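Local coordinates for protein inositol-3-phosphate synthase (Caenorhabditis elegans, PDB 1VKO) that belongs to the Rossmann-clan synthase family its name denotes and binds nicotinamide-adenine-dinucleotide, pyrophosphate and potassium within a four-chain assembly, at residues 94-97 with 98-102; 225-228 with 229-232. All coordinates share one frame; numbering follows the deposited sequence.

Interaction 1 (94-97 with 98-102)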
loop_
_atom_site.group_PDB
_atom_site.type_symbol
_atom_site.label_atom_id
_atom_site.label_comp_id
_atom_site.label_asym_id
_atom_site.label_seq_id
_atom_site.Cartn_x
_atom_site.Cartn_y
_atom_site.Cartn_z
ATOM N N GLY A 94 -33.905 1.127 1.784
ATOM C CA GLY A 94 -33.642 2.174 2.762
ATOM C C GLY A 94 -33.314 3.517 2.149
ATOM O O GLY A 94 -33.907 4.539 2.511
ATOM N N SER A 95 -32.365 3.513 1.215
ATOM C CA SER A 95 -31.885 4.725 0.565
ATOM C C SER A 95 -32.908 5.444 -0.308
ATOM O O SER A 95 -32.840 6.682 -0.431
ATOM C CB SER A 95 -30.630 4.437 -0.254
ATOM O OG SER A 95 -29.635 3.819 0.542
ATOM N N ILE A 96 -33.827 4.700 -0.927
ATOM C CA ILE A 96 -34.970 5.326 -1.656
ATOM C C ILE A 96 -35.804 6.164 -0.691
ATOM O O ILE A 96 -36.036 7.361 -0.909
ATOM C CB ILE A 96 -35.788 4.245 -2.458
ATOM C CG1 ILE A 96 -34.916 3.681 -3.597
ATOM C CG2 ILE A 96 -36.981 4.797 -3.104
ATOM C CD1 ILE A 96 -35.443 2.407 -4.234
ATOM N N PHE A 97 -36.208 5.559 0.409
ATOM C CA PHE A 97 -36.974 6.281 1.434
ATOM C C PHE A 97 -36.187 7.463 1.921
ATOM O O PHE A 97 -36.708 8.554 2.062
ATOM C CB PHE A 97 -37.254 5.364 2.620
ATOM C CG PHE A 97 -38.395 4.413 2.389
ATOM C CD1 PHE A 97 -39.596 4.861 1.807
ATOM C CD2 PHE A 97 -38.293 3.085 2.774
ATOM C CE1 PHE A 97 -40.645 3.980 1.596
ATOM C CE2 PHE A 97 -39.352 2.202 2.585
ATOM C CZ PHE A 97 -40.519 2.637 1.989
ATOM N N ALA A 98 -34.903 7.227 2.171
ATOM C CA ALA A 98 -34.048 8.208 2.757
ATOM C C ALA A 98 -33.943 9.388 1.829
ATOM O O ALA A 98 -33.996 10.526 2.285
ATOM C CB ALA A 98 -32.700 7.604 3.041
ATOM N N ASN A 99 -33.806 9.141 0.526
ATOM C CA ASN A 99 -33.834 10.257 -0.454
ATOM C C ASN A 99 -35.203 10.936 -0.651
ATOM O O ASN A 99 -35.265 12.136 -0.888
ATOM C CB ASN A 99 -33.259 9.840 -1.802
ATOM C CG ASN A 99 -31.764 9.769 -1.786
ATOM O OD1 ASN A 99 -31.074 10.708 -2.217
ATOM N ND2 ASN A 99 -31.234 8.652 -1.286
ATOM N N GLN A 100 -36.284 10.175 -0.564
ATOM C CA GLN A 100 -37.640 10.740 -0.650
ATOM C C GLN A 100 -37.877 11.783 0.429
ATOM O O GLN A 100 -38.398 12.867 0.151
ATOM C CB GLN A 100 -38.676 9.639 -0.516
ATOM C CG GLN A 100 -38.948 8.842 -1.784
ATOM C CD GLN A 100 -39.781 7.601 -1.520
ATOM O OE1 GLN A 100 -39.796 7.093 -0.406
ATOM N NE2 GLN A 100 -40.436 7.075 -2.560
ATOM N N TYR A 101 -37.453 11.480 1.656
ATOM C CA TYR A 101 -37.634 12.382 2.788
ATOM C C TYR A 101 -36.443 13.260 3.108
ATOM O O TYR A 101 -36.455 13.973 4.116
ATOM C CB TYR A 101 -38.011 11.575 4.016
ATOM C CG TYR A 101 -39.348 10.911 3.832
ATOM C CD1 TYR A 101 -39.444 9.647 3.266
ATOM C CD2 TYR A 101 -40.524 11.571 4.181
ATOM C CE1 TYR A 101 -40.675 9.041 3.074
ATOM C CE2 TYR A 101 -41.773 10.966 3.998
ATOM C CZ TYR A 101 -41.832 9.709 3.440
ATOM O OH TYR A 101 -43.039 9.106 3.255
ATOM N N ALA A 102 -35.405 13.201 2.271
ATOM C CA ALA A 102 -34.210 14.011 2.474
ATOM C C ALA A 102 -33.632 13.877 3.889
ATOM O O ALA A 102 -33.317 14.874 4.556
ATOM C CB ALA A 102 -34.513 15.459 2.148
#
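The carbonyl oxygen of Ser95 is gripped twice by Asn99, once by its backbone and once by its side chain. Asn99 ND2 reaches Ser95 O at 2.7 Å with an almost straight N-H...O angle of 178°, and the acceptor lies in the plane of the amide. The backbone bond from Asn99 N to Ser95 O is 2.8 Å long and arrives from the opposite face of the carbonyl plane. With chi1 at -76°, CG of Asn99 stands beside its own backbone N, which turns the amide back toward the preceding turn; ND2 also bonds to Asn115 O, so two acceptors fix the rotation of the group. At the next residue, Gln100 N bonds to Ile96 O (2.8 Å), and the extended Gln100 chain runs alongside Phe97, pointing the same way. Gln100 OE1 comes to the edge of the phenyl ring, 3.1 Å from Phe97 CD1, with ring and amide planes 51° apart, while NE2 bonds to Asn152 O. Phe97 O receives Tyr101 N at 3.0 Å, and the Tyr101 ring presents its edge to the same oxygen, CD1 lying 3.2 Å from Phe97 O. At Ala102, where phi turns positive, a Schellman motif ends the helix. This is the last part of helix 87-100, which follows strand 77-82 of the parallel sheet; Phe97 and Ala98 pack on helix 178-188, Ser95 and Ile96 touch Tyr449 of helix 440-458, and Phe425 and Met426 of a second subunit pack against Ser95, Ala98 and Asn99.

Interaction 2 (225-228 with 229-232)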
loop_
_atom_site.group_PDB
_atom_site.type_symbol
_atom_site.label_atom_id
_atom_site.label_comp_id
_atom_site.label_asym_id
_atom_site.label_seq_id
_atom_site.Cartn_x
_atom_site.Cartn_y
_atom_site.Cartn_z
ATOM N N GLU A 225 -45.421 -21.579 -10.257
ATOM C CA GLU A 225 -46.741 -20.991 -10.255
ATOM C C GLU A 225 -46.906 -20.038 -9.092
ATOM O O GLU A 225 -47.629 -19.056 -9.195
ATOM C CB GLU A 225 -47.789 -22.099 -10.162
ATOM C CG GLU A 225 -48.159 -22.707 -11.503
ATOM C CD GLU A 225 -48.735 -21.695 -12.473
ATOM O OE1 GLU A 225 -49.349 -20.679 -12.043
ATOM O OE2 GLU A 225 -48.570 -21.914 -13.679
ATOM N N HIS A 226 -46.236 -20.332 -7.980
ATOM C CA HIS A 226 -46.401 -19.536 -6.768
ATOM C C HIS A 226 -45.794 -18.161 -6.981
ATOM O O HIS A 226 -46.411 -17.144 -6.628
ATOM C CB HIS A 226 -45.715 -20.221 -5.597
ATOM C CG HIS A 226 -45.879 -19.509 -4.291
ATOM N ND1 HIS A 226 -46.594 -20.040 -3.241
ATOM C CD2 HIS A 226 -45.400 -18.321 -3.855
ATOM C CE1 HIS A 226 -46.543 -19.216 -2.211
ATOM N NE2 HIS A 226 -45.821 -18.165 -2.557
ATOM N N ILE A 227 -44.585 -18.124 -7.545
ATOM C CA ILE A 227 -43.927 -16.851 -7.891
ATOM C C ILE A 227 -44.661 -16.106 -9.000
ATOM O O ILE A 227 -44.732 -14.885 -8.967
ATOM C CB ILE A 227 -42.498 -17.091 -8.363
ATOM C CG1 ILE A 227 -41.732 -17.955 -7.356
ATOM C CG2 ILE A 227 -41.811 -15.745 -8.596
ATOM C CD1 ILE A 227 -41.461 -17.288 -6.031
ATOM N N ARG A 228 -45.138 -16.826 -10.021
ATOM C CA ARG A 228 -45.959 -16.181 -11.045
ATOM C C ARG A 228 -47.072 -15.419 -10.306
ATOM O O ARG A 228 -47.292 -14.242 -10.549
ATOM C CB ARG A 228 -46.555 -17.209 -12.009
ATOM C CG ARG A 228 -45.523 -17.830 -12.920
ATOM C CD ARG A 228 -46.090 -18.586 -14.088
ATOM N NE ARG A 228 -46.755 -17.677 -15.012
ATOM C CZ ARG A 228 -47.419 -18.062 -16.096
ATOM N NH1 ARG A 228 -47.519 -19.349 -16.413
ATOM N NH2 ARG A 228 -47.970 -17.148 -16.875
ATOM N N ALA A 229 -47.713 -16.102 -9.362
ATOM C CA ALA A 229 -48.847 -15.551 -8.608
ATOM C C ALA A 229 -48.424 -14.290 -7.893
ATOM O O ALA A 229 -49.170 -13.305 -7.858
ATOM C CB ALA A 229 -49.367 -16.608 -7.610
ATOM N N ASP A 230 -47.181 -14.303 -7.390
ATOM C CA ASP A 230 -46.593 -13.189 -6.622
ATOM C C ASP A 230 -46.397 -11.965 -7.475
ATOM O O ASP A 230 -46.620 -10.836 -7.036
ATOM C CB ASP A 230 -45.278 -13.600 -5.952
ATOM C CG ASP A 230 -45.482 -14.444 -4.685
ATOM O OD1 ASP A 230 -46.583 -14.406 -4.054
ATOM O OD2 ASP A 230 -44.571 -15.155 -4.214
ATOM N N ILE A 231 -46.021 -12.193 -8.723
ATOM C CA ILE A 231 -45.729 -11.105 -9.654
ATOM C C ILE A 231 -46.990 -10.411 -10.136
ATOM O O ILE A 231 -47.050 -9.182 -10.129
ATOM C CB ILE A 231 -44.921 -11.648 -10.851
ATOM C CG1 ILE A 231 -43.513 -12.047 -10.384
ATOM C CG2 ILE A 231 -44.883 -10.618 -11.991
ATOM C CD1 ILE A 231 -42.756 -12.841 -11.380
ATOM N N ARG A 232 -47.989 -11.201 -10.549
ATOM C CA ARG A 232 -49.235 -10.655 -11.079
ATOM C C ARG A 232 -49.924 -9.773 -10.065
ATOM O O ARG A 232 -50.461 -8.736 -10.422
ATOM C CB ARG A 232 -50.216 -11.754 -11.451
ATOM C CG ARG A 232 -49.809 -12.637 -12.574
ATOM C CD ARG A 232 -50.962 -13.485 -13.067
ATOM N NE ARG A 232 -50.600 -14.905 -13.187
ATOM C CZ ARG A 232 -50.838 -15.839 -12.272
ATOM N NH1 ARG A 232 -51.451 -15.548 -11.128
ATOM N NH2 ARG A 232 -50.469 -17.080 -12.515
HETATM O O HOH W 1 -50.150 -19.350 -14.538
HETATM O O HOH W 2 -44.199 -16.025 -1.992
#
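Glu225, Arg228 and Arg232 join in a salt-bridge network along one flank of the helix. Its links are long: Glu225 OE1 lies 3.8 Å from Arg232 NH2, at the edge of a guanidinium whose plane is only 30° from that of the carboxylate, and Glu225 OE2 stands 3.9 Å from Arg228 NH1. A water bridges the first pair, donating to Glu225 OE1 at 2.9 Å and accepting a weak bond from Arg232 NH2. Both arginines have a further partner in Glu292, whose OE2 forms salt bridges with the NE atoms of Arg228 and Arg232, which probably offsets the closeness of the two like charges. The Arg232 chain bends at chi3 (-131°), which folds its guanidinium back so that one face lies over Arg228 O.

On another flank, polar contact passes between His226 and Asp230. The edge of the imidazole meets the carboxylate, CD2 being 3.3 Å from Asp230 OD2, with the two planes almost perpendicular at 84°. A water 2.7 Å from His226 NE2 lies in the ring plane, and Asp230 OD2 bonds to Trp159 NE1.

The backbone supplies the regular i to i+4 bonds; Arg232 N to Arg228 O, at 3.1 Å, is the straightest, and Arg228 O also takes a weak bond from Ile231 N. Between the two segments, the apolar side chains that meet are Ile227 and Ile231, CG2 to CD1 4.1 Å, on the buried side; Ile227 also packs on Phe285 and Ala288 of helix 281-291. Together these contacts describe an amphipathic helix, 220-238, leading into strand 242-247 of the parallel sheet, as helices do in a Rossmann-type fold.

Interaction 1 precedes interaction 2 in the chain, and the two are well separated: their centres are 28 Å apart and their nearest atoms about 17 Å, so they do not meet directly. Each belongs to a helix connected to the same parallel sheet, helix 87-100 following strand 77-82 and helix 220-238 preceding strand 242-247, and these two strands are neighbours in it. Interaction 2 is nearer the bound nicotinamide-adenine-dinucleotide, with the Ile227 side chain about 8 Å away; in interaction 1 the Ser95 side chain lies about 13 Å from it and about 12 Å from the potassium ion. Another subunit packs on interaction 1, whereas no other chain of the assembly touches interaction 2.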